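PDB 6C2C: dihydrocoumarin hydrolase, AncDHCH1 from Pseudomonas sp., which probably hydrolyses the lactone dihydrocoumarin with a two-zinc centre of the metallo-beta-lactamase superfamily, and is apparently a reconstructed ancestor related to methyl-parathion hydrolase. Local coordinates for residues 15-20 / 102-107; 40-45 / 51-56; 209-214 / 220-225. All coordinates share one frame; numbering follows the deposited sequence.

Interaction 1. Residues 15-20 / 102-107; sequences QAPGFY and LKAAGY
Phe19 takes a first torsion of 70°, with CG lodged between the backbone N and the carbonyl carbon, and this swings its ring over Ala105, while a second torsion near perpendicular turns one ring face flat onto that residue. The contact joins the start of strand 19-24, outermost in the N-terminal mixed sheet of this metallo-beta-lactamase fold, to the C-terminal end of helix 98-104, which closes in a Schellman motif. The evidence for a CH-pi contact is direct: Ala105 CA stands 3.7 Å from the centroid of the Phe19 ring and 1° off the ring normal. The methyl of Ala105 lies over the same face nearer the root of the ring, with CB 3.7 Å from Phe19 CG. The far end of the ring reaches the last helical residue, where Phe19 CE1 meets Ala104 CB at 3.8 Å. Ala104 O approaches the same part of the ring obliquely, 3.4 Å from Phe19 CE1. Pro17 adds a smaller apolar touch on the exposed side, its CB 3.9 Å from Ala104 CB. No hydrogen bond links the two segments, so the join rests on dispersion and on the fit of a flat ring to a backbone that carries only methyl groups there. Beside it, Arg21 NH1 hydrogen-bonds to Ala105 O, and the side chain of Thr30 in strand 27-39 packs against both Phe19 and Ala105. At the helix end Gly106 leaves helical geometry with a positive phi of 98°, a conformation that favours glycine. Its turn is closed by two backbone bonds, Gly106 N to Lys103 O at 3.0 Å and Tyr107 N to Leu102 O at 3.2 Å.

Interaction 2. Residues 40-45 / 51-56; sequences PVDKLL and KTQSAL
Helix 41-44 and the segment 51-56 of helix 49-58 come nearest at Asp42 and Thr52, whose CA atoms are 5.7 Å apart. These are two short consecutive helices joined by a short loop, which follow strand 27-39 and pack against one another. Thr52 is the central side chain and splits its two branches between different tasks. Its methyl, CG2, lies anti to the backbone N and is directed at the first helix, where it rests 3.8 Å from Asp42 CA. The hydroxyl branch sits beside the backbone N (chi1 -68°), and Leu45 CD1 crosses it at a slant, 3.7 Å from Thr52 OG1 and slightly farther from the methyl. On the deeper side, one methyl of Val41 meets one of Leu56, CG2 to CD1 at 3.9 Å, the two side chains crossing obliquely. Val41 and Leu56 both also touch Leu65 of strand 65-75, so this pair carries the helices down onto the sheet, while Val233 of helix 231-234 lies against Leu45. At the outer rim the aliphatic part of Asp42 is approached by the amide of Gln53, CB to NE2 at 4.2 Å, a loose contact without a hydrogen bond. No direct hydrogen bond spans the segments. Gln47 NE2, in the connecting loop, bonds to Thr52 OG1, which holds the hydroxyl on that side. A water 2.7 Å from Asp42 O also lies 2.5 Å from Thr52 OG1, a very short approach that leaves the details of this bridge doubtful.

Interaction 3. Residues 209-214 / 220-225; sequences HTTYVV and KLVLLG
Tyr212 and Leu223 exchange two backbone hydrogen bonds, Tyr212 N to Leu223 O at 2.9 Å and Leu223 N to Tyr212 O at 2.7 Å, the latter nearly straight at 174°. Val214 and Leu221 form a second such ring, with Val214 N to Leu221 O at 2.8 Å and Leu221 N to Val214 O at 2.9 Å. The 166° between strand directions confirms an antiparallel beta hairpin. Val213 and Val222 form the intervening non-hydrogen-bonded pair. Next to them, Lys220 CD lies 3.7 Å from Val213 CG1, and the lysine makes a cation-pi contact with Tyr267. Farther along, Thr211 CG2 presses on Val222 CG1 at 3.3 Å, tighter than usual for two methyl groups. On the opposite face, with Tyr212 and Leu221, Val214 CG2 packs on Leu223 CD1, and Leu24 touches Val214 and Leu221. Beyond the paired strands, His209 has CG anti to N (chi1 -176°), which carries its ring edge to Leu224 O, 3.2 Å from CE1. Because Asp226 ligates both zinc ions, the bond from Asp226 N to His209 NE2, with Ser202 OG bonded to ND1, makes this histidine a second-shell residue, consistent with a role in positioning the metal ligand.

In the fold
From the N terminus, interaction 1 begins at the first strand and closes a long loop when the chain returns at the end of helix 98-104, with 81 residues between. Interaction 2 falls within that loop: its short connection between 40-45 and 51-56 shuts soon after strand 27-39, the nearest atoms about 20 Å from interaction 1. Interaction 3 follows in series as a local hairpin in the second, seven-stranded sheet; no loops cross. Interaction 1 ties the edge of the first sheet to a helix, interaction 2 packs two short helices against each other and onto Leu65 of strand 65-75 in that sheet, and interaction 3 leads to the zinc centre. The nearest atoms of interactions 1 and 3 are about 9 Å apart.

Interaction 1. Residues 15-20 / 102-107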
loop_
_atom_site.group_PDB
_atom_site.type_symbol
_atom_site.label_atom_id
_atom_site.label_comp_id
_atom_site.label_asym_id
_atom_site.label_seq_id
_atom_site.Cartn_x
_atom_site.Cartn_y
_atom_site.Cartn_z
ATOM N N GLN A 15 17.862 10.274 1.678
ATOM C CA GLN A 15 16.588 10.895 1.543
ATOM C C GLN A 15 16.060 11.342 2.886
ATOM O O GLN A 15 16.352 10.806 3.888
ATOM C CB GLN A 15 15.600 9.916 0.899
ATOM C CG GLN A 15 14.314 10.463 0.293
ATOM C CD GLN A 15 14.532 11.662 -0.608
ATOM O OE1 GLN A 15 14.682 12.738 -0.164
ATOM N NE2 GLN A 15 14.529 11.414 -1.875
ATOM N N ALA A 16 15.111 12.273 2.826
ATOM C CA ALA A 16 14.372 12.756 3.967
ATOM C C ALA A 16 13.487 11.625 4.512
ATOM O O ALA A 16 13.150 10.743 3.815
ATOM C CB ALA A 16 13.498 13.916 3.581
ATOM N N PRO A 17 13.086 11.760 5.748
ATOM C CA PRO A 17 12.222 10.733 6.301
ATOM C C PRO A 17 10.943 10.562 5.484
ATOM O O PRO A 17 10.336 11.481 5.126
ATOM C CB PRO A 17 11.890 11.274 7.675
ATOM C CG PRO A 17 13.036 12.144 8.070
ATOM C CD PRO A 17 13.536 12.717 6.775
ATOM N N GLY A 18 10.638 9.340 5.134
ATOM C CA GLY A 18 9.462 9.098 4.305
ATOM C C GLY A 18 8.164 9.037 5.091
ATOM O O GLY A 18 7.612 7.943 5.288
ATOM N N PHE A 19 7.698 10.178 5.572
ATOM C CA PHE A 19 6.331 10.286 6.091
ATOM C C PHE A 19 5.758 11.603 5.612
ATOM O O PHE A 19 6.505 12.550 5.298
ATOM C CB PHE A 19 6.233 10.136 7.627
ATOM C CG PHE A 19 6.801 11.284 8.441
ATOM C CD1 PHE A 19 8.160 11.274 8.771
ATOM C CD2 PHE A 19 5.983 12.325 8.885
ATOM C CE1 PHE A 19 8.697 12.305 9.549
ATOM C CE2 PHE A 19 6.514 13.350 9.675
ATOM C CZ PHE A 19 7.850 13.314 10.003
ATOM N N TYR A 20 4.428 11.649 5.513
ATOM C CA TYR A 20 3.747 12.862 5.063
ATOM C C TYR A 20 2.477 13.002 5.875
ATOM O O TYR A 20 1.626 12.109 5.860
ATOM C CB TYR A 20 3.447 12.806 3.546
ATOM C CG TYR A 20 2.773 14.069 3.133
ATOM C CD1 TYR A 20 3.483 15.261 3.091
ATOM C CD2 TYR A 20 1.405 14.101 2.884
ATOM C CE1 TYR A 20 2.860 16.455 2.796
ATOM C CE2 TYR A 20 0.739 15.286 2.563
ATOM C CZ TYR A 20 1.475 16.476 2.547
ATOM O OH TYR A 20 0.816 17.649 2.223
ATOM N N LEU A 102 7.870 5.404 10.722
ATOM C CA LEU A 102 6.893 5.527 11.799
ATOM C C LEU A 102 7.513 6.257 12.983
ATOM O O LEU A 102 6.897 7.138 13.578
ATOM C CB LEU A 102 6.425 4.135 12.238
ATOM C CG LEU A 102 5.376 4.102 13.353
ATOM C CD1 LEU A 102 4.063 4.803 12.888
ATOM C CD2 LEU A 102 5.124 2.678 13.825
ATOM N N LYS A 103 8.737 5.871 13.345
ATOM C CA LYS A 103 9.434 6.537 14.442
ATOM C C LYS A 103 9.684 8.002 14.118
ATOM O O LYS A 103 9.466 8.878 14.961
ATOM C CB LYS A 103 10.763 5.844 14.699
ATOM C CG LYS A 103 11.626 6.419 15.858
ATOM C CD LYS A 103 13.023 5.700 15.874
ATOM C CE LYS A 103 13.959 6.204 17.005
ATOM N NZ LYS A 103 13.400 5.700 18.248
ATOM N N ALA A 104 10.133 8.273 12.894
ATOM C CA ALA A 104 10.349 9.680 12.530
ATOM C C ALA A 104 9.050 10.476 12.569
ATOM O O ALA A 104 9.055 11.680 12.892
ATOM C CB ALA A 104 11.012 9.757 11.161
ATOM N N ALA A 105 7.918 9.811 12.286
ATOM C CA ALA A 105 6.608 10.441 12.308
ATOM C C ALA A 105 6.077 10.637 13.716
ATOM O O ALA A 105 4.988 11.209 13.896
ATOM C CB ALA A 105 5.630 9.580 11.488
ATOM N N GLY A 106 6.819 10.180 14.714
ATOM C CA GLY A 106 6.454 10.548 16.068
ATOM C C GLY A 106 5.649 9.494 16.806
ATOM O O GLY A 106 5.121 9.805 17.890
ATOM N N TYR A 107 5.571 8.260 16.290
ATOM C CA TYR A 107 4.842 7.198 16.966
ATOM C C TYR A 107 5.716 5.980 17.180
ATOM O O TYR A 107 6.713 5.746 16.476
ATOM C CB TYR A 107 3.604 6.777 16.159
ATOM C CG TYR A 107 2.562 7.837 16.081
ATOM C CD1 TYR A 107 1.734 8.102 17.189
ATOM C CD2 TYR A 107 2.438 8.664 14.962
ATOM C CE1 TYR A 107 0.751 9.095 17.142
ATOM C CE2 TYR A 107 1.434 9.649 14.901
ATOM C CZ TYR A 107 0.599 9.862 16.001
ATOM O OH TYR A 107 -0.415 10.806 15.956
#

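Interaction 2. Residues 40-45 / 51-56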
loop_
_atom_site.group_PDB
_atom_site.type_symbol
_atom_site.label_atom_id
_atom_site.label_comp_id
_atom_site.label_asym_id
_atom_site.label_seq_id
_atom_site.Cartn_x
_atom_site.Cartn_y
_atom_site.Cartn_z
ATOM N N PRO A 40 9.951 -4.595 -13.128
ATOM C CA PRO A 40 10.006 -4.741 -14.592
ATOM C C PRO A 40 8.596 -4.705 -15.157
ATOM O O PRO A 40 8.026 -5.726 -15.560
ATOM C CB PRO A 40 10.704 -6.099 -14.763
ATOM C CG PRO A 40 10.252 -6.891 -13.621
ATOM C CD PRO A 40 10.147 -5.879 -12.439
ATOM N N VAL A 41 8.011 -3.502 -15.174
ATOM C CA VAL A 41 6.591 -3.387 -15.519
ATOM C C VAL A 41 6.309 -3.701 -16.987
ATOM O O VAL A 41 5.168 -4.026 -17.321
ATOM C CB VAL A 41 6.053 -1.992 -15.132
ATOM C CG1 VAL A 41 6.207 -1.784 -13.618
ATOM C CG2 VAL A 41 6.766 -0.840 -15.908
ATOM N N ASP A 42 7.306 -3.591 -17.876
ATOM C CA ASP A 42 7.078 -3.979 -19.259
ATOM C C ASP A 42 6.736 -5.464 -19.338
ATOM O O ASP A 42 5.890 -5.880 -20.139
ATOM C CB ASP A 42 8.320 -3.657 -20.072
ATOM C CG ASP A 42 9.601 -4.211 -19.419
ATOM O OD1 ASP A 42 9.739 -4.254 -18.146
ATOM O OD2 ASP A 42 10.511 -4.620 -20.188
ATOM N N LYS A 43 7.336 -6.251 -18.475
ATOM C CA LYS A 43 7.055 -7.661 -18.414
ATOM C C LYS A 43 5.831 -8.036 -17.568
ATOM O O LYS A 43 5.110 -8.897 -17.927
ATOM C CB LYS A 43 8.265 -8.344 -17.853
ATOM C CG LYS A 43 8.289 -9.834 -18.024
ATOM C CD LYS A 43 7.602 -10.583 -16.910
ATOM C CE LYS A 43 7.244 -12.004 -17.335
ATOM N NZ LYS A 43 6.404 -11.992 -18.521
ATOM N N LEU A 44 5.634 -7.346 -16.458
ATOM C CA LEU A 44 4.563 -7.693 -15.530
ATOM C C LEU A 44 3.179 -7.254 -16.021
ATOM O O LEU A 44 2.177 -7.913 -15.714
ATOM C CB LEU A 44 4.857 -7.057 -14.163
ATOM C CG LEU A 44 6.069 -7.606 -13.441
ATOM C CD1 LEU A 44 6.476 -6.595 -12.387
ATOM C CD2 LEU A 44 5.726 -8.923 -12.823
ATOM N N LEU A 45 3.065 -6.101 -16.705
ATOM C CA LEU A 45 1.755 -5.675 -17.178
ATOM C C LEU A 45 1.256 -6.584 -18.301
ATOM O O LEU A 45 2.041 -7.074 -19.118
ATOM C CB LEU A 45 1.778 -4.217 -17.665
ATOM C CG LEU A 45 1.970 -3.175 -16.544
ATOM C CD1 LEU A 45 2.228 -1.800 -17.152
ATOM C CD2 LEU A 45 0.682 -3.109 -15.717
ATOM N N LYS A 51 3.567 -1.127 -25.864
ATOM C CA LYS A 51 2.527 -0.208 -25.405
ATOM C C LYS A 51 2.890 0.366 -24.042
ATOM O O LYS A 51 2.659 1.554 -23.776
ATOM C CB LYS A 51 1.177 -0.910 -25.311
ATOM C CG LYS A 51 0.531 -1.132 -26.649
ATOM C CD LYS A 51 -0.945 -1.337 -26.497
ATOM C CE LYS A 51 -1.601 -0.041 -26.099
ATOM N NZ LYS A 51 -3.064 -0.240 -25.913
ATOM N N THR A 52 3.420 -0.487 -23.164
ATOM C CA THR A 52 3.872 -0.014 -21.864
ATOM C C THR A 52 5.008 0.978 -22.028
ATOM O O THR A 52 5.013 2.045 -21.401
ATOM C CB THR A 52 4.318 -1.213 -21.020
ATOM O OG1 THR A 52 3.159 -1.987 -20.705
ATOM C CG2 THR A 52 5.052 -0.745 -19.719
ATOM N N GLN A 53 5.979 0.636 -22.888
ATOM C CA GLN A 53 7.113 1.532 -23.113
ATOM C C GLN A 53 6.635 2.881 -23.610
ATOM O O GLN A 53 7.036 3.937 -23.096
ATOM C CB GLN A 53 8.061 0.907 -24.141
ATOM C CG GLN A 53 9.108 -0.038 -23.530
ATOM C CD GLN A 53 9.472 -1.280 -24.377
ATOM O OE1 GLN A 53 9.254 -1.350 -25.619
ATOM N NE2 GLN A 53 9.992 -2.300 -23.678
ATOM N N SER A 54 5.725 2.892 -24.582
ATOM C CA SER A 54 5.199 4.165 -25.055
ATOM C C SER A 54 4.494 4.946 -23.943
ATOM O O SER A 54 4.688 6.166 -23.822
ATOM C CB SER A 54 4.314 3.920 -26.276
ATOM O OG SER A 54 3.144 3.218 -25.946
ATOM N N ALA A 55 3.685 4.278 -23.114
ATOM C CA ALA A 55 3.001 4.982 -22.021
ATOM C C ALA A 55 3.999 5.555 -21.020
ATOM O O ALA A 55 3.851 6.700 -20.563
ATOM C CB ALA A 55 2.023 4.021 -21.322
ATOM N N LEU A 56 5.022 4.779 -20.654
ATOM C CA LEU A 56 6.016 5.260 -19.708
ATOM C C LEU A 56 6.731 6.475 -20.277
ATOM O O LEU A 56 6.952 7.462 -19.575
ATOM C CB LEU A 56 7.015 4.168 -19.366
ATOM C CG LEU A 56 6.473 2.966 -18.625
ATOM C CD1 LEU A 56 7.611 2.063 -18.293
ATOM C CD2 LEU A 56 5.694 3.398 -17.382
HETATM O O HOH W 1 3.710 -4.468 -20.889
#

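Interaction 3. Residues 209-214 / 220-225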
loop_
_atom_site.group_PDB
_atom_site.type_symbol
_atom_site.label_atom_id
_atom_site.label_comp_id
_atom_site.label_asym_id
_atom_site.label_seq_id
_atom_site.Cartn_x
_atom_site.Cartn_y
_atom_site.Cartn_z
ATOM N N HIS A 209 -8.931 -8.973 -1.289
ATOM C CA HIS A 209 -8.389 -7.618 -1.320
ATOM C C HIS A 209 -9.472 -6.638 -0.852
ATOM O O HIS A 209 -10.634 -6.716 -1.275
ATOM C CB HIS A 209 -7.894 -7.278 -2.734
ATOM C CG HIS A 209 -7.237 -5.915 -2.795
ATOM N ND1 HIS A 209 -7.989 -4.748 -2.833
ATOM C CD2 HIS A 209 -5.939 -5.542 -2.756
ATOM C CE1 HIS A 209 -7.145 -3.707 -2.835
ATOM N NE2 HIS A 209 -5.913 -4.163 -2.801
ATOM N N THR A 210 -9.084 -5.712 0.055
ATOM C CA THR A 210 -10.019 -4.854 0.753
ATOM C C THR A 210 -9.503 -3.415 0.680
ATOM O O THR A 210 -8.299 -3.161 0.870
ATOM C CB THR A 210 -10.189 -5.312 2.230
ATOM O OG1 THR A 210 -10.683 -6.669 2.222
ATOM C CG2 THR A 210 -11.206 -4.378 2.976
ATOM N N THR A 211 -10.457 -2.515 0.434
ATOM C CA THR A 211 -10.296 -1.071 0.469
ATOM C C THR A 211 -10.739 -0.583 1.836
ATOM O O THR A 211 -11.694 -1.095 2.402
ATOM C CB THR A 211 -11.198 -0.495 -0.612
ATOM O OG1 THR A 211 -10.639 -0.861 -1.887
ATOM C CG2 THR A 211 -11.367 1.038 -0.499
ATOM N N TYR A 212 -10.057 0.434 2.350
ATOM C CA TYR A 212 -10.460 0.963 3.660
ATOM C C TYR A 212 -10.907 2.400 3.481
ATOM O O TYR A 212 -10.150 3.252 2.954
ATOM C CB TYR A 212 -9.365 0.852 4.743
ATOM C CG TYR A 212 -9.061 -0.607 5.000
ATOM C CD1 TYR A 212 -9.942 -1.376 5.786
ATOM C CD2 TYR A 212 -7.961 -1.212 4.423
ATOM C CE1 TYR A 212 -9.741 -2.708 6.009
ATOM C CE2 TYR A 212 -7.727 -2.607 4.648
ATOM C CZ TYR A 212 -8.665 -3.335 5.398
ATOM O OH TYR A 212 -8.476 -4.705 5.675
ATOM N N VAL A 213 -12.109 2.679 3.967
ATOM C CA VAL A 213 -12.749 3.986 3.753
ATOM C C VAL A 213 -12.679 4.753 5.063
ATOM O O VAL A 213 -13.210 4.292 6.086
ATOM C CB VAL A 213 -14.194 3.823 3.306
ATOM C CG1 VAL A 213 -14.859 5.200 3.180
ATOM C CG2 VAL A 213 -14.244 2.934 2.042
ATOM N N VAL A 214 -11.961 5.886 5.069
ATOM C CA VAL A 214 -11.726 6.677 6.273
ATOM C C VAL A 214 -12.519 7.960 6.160
ATOM O O VAL A 214 -12.414 8.635 5.142
ATOM C CB VAL A 214 -10.238 7.022 6.402
ATOM C CG1 VAL A 214 -9.981 7.806 7.686
ATOM C CG2 VAL A 214 -9.415 5.701 6.328
ATOM N N LYS A 220 -13.436 12.500 3.330
ATOM C CA LYS A 220 -13.260 11.065 3.064
ATOM C C LYS A 220 -11.945 10.784 2.332
ATOM O O LYS A 220 -11.563 11.496 1.387
ATOM C CB LYS A 220 -14.457 10.537 2.257
ATOM C CG LYS A 220 -14.367 9.071 1.918
ATOM C CD LYS A 220 -15.734 8.416 1.642
ATOM C CE LYS A 220 -16.135 8.482 0.207
ATOM N NZ LYS A 220 -17.494 7.746 0.004
ATOM N N LEU A 221 -11.255 9.715 2.771
ATOM C CA LEU A 221 -10.025 9.218 2.160
ATOM C C LEU A 221 -10.232 7.715 1.998
ATOM O O LEU A 221 -10.470 7.008 2.996
ATOM C CB LEU A 221 -8.812 9.530 3.057
ATOM C CG LEU A 221 -7.505 8.794 2.702
ATOM C CD1 LEU A 221 -6.965 9.340 1.351
ATOM C CD2 LEU A 221 -6.505 9.020 3.803
ATOM N N VAL A 222 -10.090 7.232 0.762
ATOM C CA VAL A 222 -10.338 5.843 0.433
ATOM C C VAL A 222 -8.990 5.221 0.117
ATOM O O VAL A 222 -8.306 5.634 -0.834
ATOM C CB VAL A 222 -11.331 5.732 -0.727
ATOM C CG1 VAL A 222 -11.514 4.300 -1.093
ATOM C CG2 VAL A 222 -12.679 6.225 -0.270
ATOM N N LEU A 223 -8.586 4.253 0.935
ATOM C CA LEU A 223 -7.261 3.642 0.815
ATOM C C LEU A 223 -7.424 2.383 -0.014
ATOM O O LEU A 223 -8.067 1.421 0.436
ATOM C CB LEU A 223 -6.718 3.336 2.215
ATOM C CG LEU A 223 -6.483 4.595 3.047
ATOM C CD1 LEU A 223 -6.100 4.198 4.462
ATOM C CD2 LEU A 223 -5.463 5.518 2.362
ATOM N N LEU A 224 -6.872 2.416 -1.251
ATOM C CA LEU A 224 -7.242 1.463 -2.302
ATOM C C LEU A 224 -6.328 0.245 -2.363
ATOM O O LEU A 224 -6.479 -0.580 -3.277
ATOM C CB LEU A 224 -7.164 2.160 -3.665
ATOM C CG LEU A 224 -8.131 3.307 -3.838
ATOM C CD1 LEU A 224 -7.862 3.890 -5.231
ATOM C CD2 LEU A 224 -9.557 2.868 -3.754
ATOM N N GLY A 225 -5.311 0.185 -1.506
ATOM C CA GLY A 225 -4.435 -1.003 -1.548
ATOM C C GLY A 225 -3.740 -1.080 -2.891
ATOM O O GLY A 225 -3.147 -0.100 -3.352
#